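Local coordinates for protein probable uracil-DNA glycosylase (Acanthamoeba polyphaga mimivirus, PDB 5X55) that belongs to the uracil-DNA glycosylase superfamily and is built around a four-stranded parallel sheet with helices packed about it, at residues A[160-165]-A[266-271]; A[169-174]-A[257-262]. One frame throughout, in Å; residues are numbered along the deposited sequence.

How the contacts relate
Coming from the N terminus, the chain leaves helix 146-159, passes through 160-165, whose end is strand 164-165, and then through 169-174, where helix 173-177 begins. It next builds strands 185-189 and 251-255 of the parallel sheet before returning as 257-262 to close contact 2. A few residues later, 266-271 closes contact 1, so the loop of contact 2 is nested inside that of contact 1. Strands 164-165 and 260-261 pair antiparallel and join the two, with Arg163 O 2.8 Å from Leu262 N. His268 ND1 of contact 1 lies 2.9 Å from Thr259 OG1 of contact 2, a second link between contacts whose centres are about 10 Å apart.

Contact 1 (A[160-165]-A[266-271]); sequences KRQRIV and GVHART
Gln162 and His268 meet through a water rather than directly. Gln162 OE1 and His268 NE2 are 4.2 Å apart, and between them water 1 donates to Gln162 OE1 (2.5 Å). The same water is hydrogen-bonded to His268 NE2 at 2.9 Å, lying at the edge of the ring and in its plane. The amide and imidazole planes are turned only 18° from parallel. Gln162 carries its amide out to the water on a chain extended beyond CG (chi2 178°). Ile164 comes in at the same ring's edge, near its plane, with CG1 4.4 Å from His268 CE1. The other ring nitrogen, ND1, is hydrogen-bonded to Thr259 OG1, while Tyr157 of helix 146-159 stacks on the ring. The histidine is therefore held through both nitrogens and by the stacked tyrosine. Arg161, with positive phi, is the C-prime residue of a Schellman motif ending that helix, with Gln162 N turned back to Tyr157 O. An inverse gamma turn centred on Arg163 follows and leads into strand 164-165 of the two-stranded antiparallel sheet; the contact joins this helix-to-strand turn to the loop between strand 260-261 and helix 273-286.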
# COMPACT_ATOMS: atom_id res chain seq x y z
N LYS A 160 -24.03 7.37 -7.33
CA LYS A 160 -24.80 6.19 -6.94
C LYS A 160 -24.76 5.91 -5.45
O LYS A 160 -25.25 4.86 -5.03
CB LYS A 160 -24.32 4.97 -7.70
CG LYS A 160 -24.24 5.19 -9.19
CD LYS A 160 -23.75 3.96 -9.91
CE LYS A 160 -24.09 4.03 -11.39
NZ LYS A 160 -23.79 2.74 -12.09
N ARG A 161 -24.16 6.80 -4.65
CA ARG A 161 -24.12 6.68 -3.19
C ARG A 161 -23.36 5.43 -2.72
O ARG A 161 -23.68 4.88 -1.66
CB ARG A 161 -25.53 6.69 -2.59
CG ARG A 161 -26.34 7.93 -2.91
CD ARG A 161 -25.79 9.17 -2.20
NE ARG A 161 -25.93 10.39 -2.98
CZ ARG A 161 -26.03 11.63 -2.50
NH1 ARG A 161 -25.98 11.82 -1.19
NH2 ARG A 161 -26.15 12.66 -3.32
N GLN A 162 -22.34 4.99 -3.46
CA GLN A 162 -21.50 3.88 -3.00
C GLN A 162 -20.57 4.33 -1.89
O GLN A 162 -20.00 5.42 -1.95
CB GLN A 162 -20.69 3.32 -4.16
CG GLN A 162 -21.54 2.76 -5.28
CD GLN A 162 -20.71 2.26 -6.44
OE1 GLN A 162 -19.50 2.50 -6.50
NE2 GLN A 162 -21.36 1.54 -7.36
N ARG A 163 -20.38 3.46 -0.89
CA ARG A 163 -19.54 3.78 0.27
C ARG A 163 -18.09 3.42 -0.04
O ARG A 163 -17.57 2.38 0.37
CB ARG A 163 -20.04 3.06 1.52
CG ARG A 163 -21.53 2.93 1.58
CD ARG A 163 -22.03 2.60 2.91
NE ARG A 163 -22.29 3.80 3.67
CZ ARG A 163 -22.01 4.02 4.94
NH1 ARG A 163 -21.45 3.08 5.63
NH2 ARG A 163 -22.30 5.19 5.46
N ILE A 164 -17.43 4.32 -0.76
CA ILE A 164 -16.03 4.13 -1.09
C ILE A 164 -15.18 4.15 0.17
O ILE A 164 -15.40 4.96 1.07
CB ILE A 164 -15.60 5.22 -2.07
CG1 ILE A 164 -16.46 5.14 -3.34
CG2 ILE A 164 -14.10 5.14 -2.33
CD1 ILE A 164 -16.12 6.19 -4.39
N VAL A 165 -14.23 3.21 0.25
CA VAL A 165 -13.24 3.15 1.32
C VAL A 165 -11.88 3.04 0.65
O VAL A 165 -11.79 2.53 -0.48
CB VAL A 165 -13.50 1.97 2.28
CG1 VAL A 165 -14.85 2.12 2.97
CG2 VAL A 165 -13.40 0.61 1.52
N GLY A 266 -12.42 -5.73 -3.96
CA GLY A 266 -11.75 -5.54 -5.25
C GLY A 266 -12.60 -5.03 -6.39
O GLY A 266 -12.35 -5.40 -7.54
N VAL A 267 -13.59 -4.17 -6.14
CA VAL A 267 -14.49 -3.77 -7.22
C VAL A 267 -13.94 -2.63 -8.06
O VAL A 267 -14.56 -2.29 -9.08
CB VAL A 267 -15.90 -3.41 -6.71
CG1 VAL A 267 -16.56 -4.62 -6.06
CG2 VAL A 267 -15.86 -2.24 -5.73
N HIS A 268 -12.79 -2.04 -7.69
CA HIS A 268 -12.19 -0.95 -8.45
C HIS A 268 -10.82 -1.32 -8.99
O HIS A 268 -9.91 -0.49 -9.04
CB HIS A 268 -12.09 0.30 -7.59
CG HIS A 268 -13.42 0.82 -7.14
ND1 HIS A 268 -13.55 1.72 -6.11
CD2 HIS A 268 -14.67 0.56 -7.59
CE1 HIS A 268 -14.83 1.98 -5.93
NE2 HIS A 268 -15.53 1.29 -6.81
N ALA A 269 -10.66 -2.57 -9.44
CA ALA A 269 -9.35 -3.07 -9.84
C ALA A 269 -8.84 -2.43 -11.13
O ALA A 269 -7.63 -2.30 -11.31
CB ALA A 269 -9.40 -4.59 -9.97
N ARG A 270 -9.72 -2.06 -12.06
CA ARG A 270 -9.24 -1.41 -13.28
C ARG A 270 -9.03 0.08 -13.05
O ARG A 270 -8.13 0.68 -13.66
CB ARG A 270 -10.22 -1.60 -14.44
CG ARG A 270 -10.50 -3.04 -14.88
CD ARG A 270 -9.48 -3.56 -15.89
NE ARG A 270 -8.71 -4.66 -15.30
CZ ARG A 270 -9.02 -5.95 -15.43
NH1 ARG A 270 -10.09 -6.34 -16.16
NH2 ARG A 270 -8.24 -6.85 -14.81
N THR A 271 -9.81 0.66 -12.14
CA THR A 271 -9.89 2.11 -11.95
C THR A 271 -8.52 2.78 -11.78
O THR A 271 -8.28 3.84 -12.35
CB THR A 271 -10.78 2.38 -10.75
OG1 THR A 271 -12.06 1.77 -10.99
CG2 THR A 271 -10.96 3.87 -10.50
O HOH W 1 -18.27 0.50 -7.35

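Contact 2 (A[169-174]-A[257-262]); sequences ELLFNT and AFTTVL
The hydroxyl OG1 of Thr259, whose methyl CG2 rests 3.7 Å from Leu171 CD1, is gripped by two groups: it accepts from Trp272 NE1, and His268 ND1 is its second partner. With chi1 at 56°, OG1 sits between the backbone N and carbonyl carbon of Thr259, and CG2 is left beside the backbone N, where it meets the leucine. The two side chains cross at a slant.

Leu171 does most of the work from its own segment. Its CG is trans to the backbone N (chi1 177°), which brings CD1 across to Thr259 and also to within 3.9 Å of Phe258 CB. The other methyl, CD2, lies 3.8 Å above the plane of the neighbouring Phe172 ring, offset toward its rim. Leu171 O approaches the edge of the Phe258 ring in its plane, 3.7 Å from Phe258 CD2, so the leucine touches this phenylalanine with backbone and side chain alike.

Phe172 and Phe258 form an oblique aromatic pair, centroids 5.8 Å apart and planes at 68°. Phe258 CE2 sits at the edge of the Phe172 ring, 4.0 Å from Phe172 CD1. Phe258 also packs edge-to-face with Phe275.

Leu171 and Phe172 are the central residues of a type I turn from Leu170 to Asn173, closed by Asn173 N to Leu170 O, and Phe172 is at the N-cap of helix 173-177. Thr174, in that helix, is hydrogen-bonded to Met253 O of strand 251-255, while Phe258 reaches Thr276 and Leu279 of helix 273-286. The contact thus lies between the start of one helix, the side of another and the strand pair 164-165 and 260-261.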
# COMPACT_ATOMS: atom_id res chain seq x y z
N GLU A 169 -9.75 11.64 3.22
CA GLU A 169 -8.61 12.17 3.94
C GLU A 169 -7.57 11.10 4.24
O GLU A 169 -6.46 11.44 4.64
CB GLU A 169 -9.05 12.83 5.25
CG GLU A 169 -10.06 13.98 5.07
CD GLU A 169 -10.51 14.58 6.40
OE1 GLU A 169 -9.80 15.49 6.91
OE2 GLU A 169 -11.55 14.13 6.95
N LEU A 170 -7.91 9.82 4.04
CA LEU A 170 -6.94 8.73 4.16
C LEU A 170 -6.51 8.15 2.82
O LEU A 170 -5.62 7.29 2.80
CB LEU A 170 -7.52 7.62 5.03
CG LEU A 170 -7.98 8.07 6.40
CD1 LEU A 170 -8.58 6.89 7.15
CD2 LEU A 170 -6.79 8.64 7.14
N LEU A 171 -7.10 8.60 1.72
CA LEU A 171 -6.87 7.99 0.41
C LEU A 171 -5.39 7.89 0.06
O LEU A 171 -4.91 6.87 -0.44
CB LEU A 171 -7.61 8.80 -0.66
CG LEU A 171 -7.38 8.29 -2.08
CD1 LEU A 171 -7.96 6.89 -2.19
CD2 LEU A 171 -8.00 9.23 -3.10
N PHE A 172 -4.65 8.97 0.30
CA PHE A 172 -3.24 9.04 -0.08
C PHE A 172 -2.34 9.02 1.16
O PHE A 172 -1.27 9.64 1.17
CB PHE A 172 -2.98 10.28 -0.93
CG PHE A 172 -3.61 10.25 -2.30
CD1 PHE A 172 -3.51 9.12 -3.11
CD2 PHE A 172 -4.29 11.36 -2.80
CE1 PHE A 172 -4.10 9.10 -4.40
CE2 PHE A 172 -4.87 11.36 -4.07
CZ PHE A 172 -4.76 10.21 -4.88
N ASN A 173 -2.78 8.30 2.19
CA ASN A 173 -2.16 8.33 3.52
C ASN A 173 -0.65 8.09 3.47
O ASN A 173 0.13 8.85 4.06
CB ASN A 173 -2.83 7.28 4.40
CG ASN A 173 -2.94 7.71 5.84
OD1 ASN A 173 -2.64 8.85 6.19
ND2 ASN A 173 -3.40 6.80 6.68
N THR A 174 -0.23 7.02 2.80
CA THR A 174 1.19 6.70 2.77
C THR A 174 2.00 7.79 2.09
O THR A 174 3.11 8.11 2.53
CB THR A 174 1.42 5.36 2.08
OG1 THR A 174 0.59 4.37 2.70
CG2 THR A 174 2.87 4.93 2.26
N ALA A 257 -4.76 -0.86 -6.08
CA ALA A 257 -6.10 -0.29 -6.21
C ALA A 257 -6.35 0.57 -4.97
O ALA A 257 -6.49 0.04 -3.86
CB ALA A 257 -7.17 -1.37 -6.34
N PHE A 258 -6.44 1.88 -5.16
CA PHE A 258 -6.52 2.74 -3.99
C PHE A 258 -7.88 2.72 -3.30
O PHE A 258 -7.96 3.17 -2.15
CB PHE A 258 -6.13 4.17 -4.37
CG PHE A 258 -4.64 4.38 -4.48
CD1 PHE A 258 -3.92 3.80 -5.51
CD2 PHE A 258 -3.96 5.12 -3.53
CE1 PHE A 258 -2.54 3.99 -5.60
CE2 PHE A 258 -2.59 5.31 -3.62
CZ PHE A 258 -1.88 4.75 -4.65
N THR A 259 -8.94 2.23 -3.95
CA THR A 259 -10.27 2.25 -3.35
C THR A 259 -10.99 0.92 -3.58
O THR A 259 -10.64 0.14 -4.46
CB THR A 259 -11.14 3.37 -3.93
OG1 THR A 259 -11.20 3.24 -5.36
CG2 THR A 259 -10.56 4.73 -3.58
N THR A 260 -12.01 0.69 -2.76
CA THR A 260 -13.04 -0.27 -3.06
C THR A 260 -14.34 0.26 -2.46
O THR A 260 -14.43 1.42 -2.08
CB THR A 260 -12.65 -1.68 -2.57
OG1 THR A 260 -13.58 -2.64 -3.08
CG2 THR A 260 -12.56 -1.76 -1.03
N VAL A 261 -15.37 -0.58 -2.42
CA VAL A 261 -16.64 -0.23 -1.80
C VAL A 261 -16.75 -1.05 -0.52
O VAL A 261 -16.36 -2.22 -0.49
CB VAL A 261 -17.84 -0.50 -2.73
CG1 VAL A 261 -19.17 -0.32 -1.99
CG2 VAL A 261 -17.79 0.41 -3.94
N LEU A 262 -17.25 -0.41 0.54
CA LEU A 262 -17.42 -1.11 1.81
C LEU A 262 -18.17 -2.43 1.61
O LEU A 262 -19.20 -2.47 0.94
CB LEU A 262 -18.18 -0.22 2.78
CG LEU A 262 -18.18 -0.64 4.25
CD1 LEU A 262 -16.77 -0.54 4.81
CD2 LEU A 262 -19.16 0.23 5.02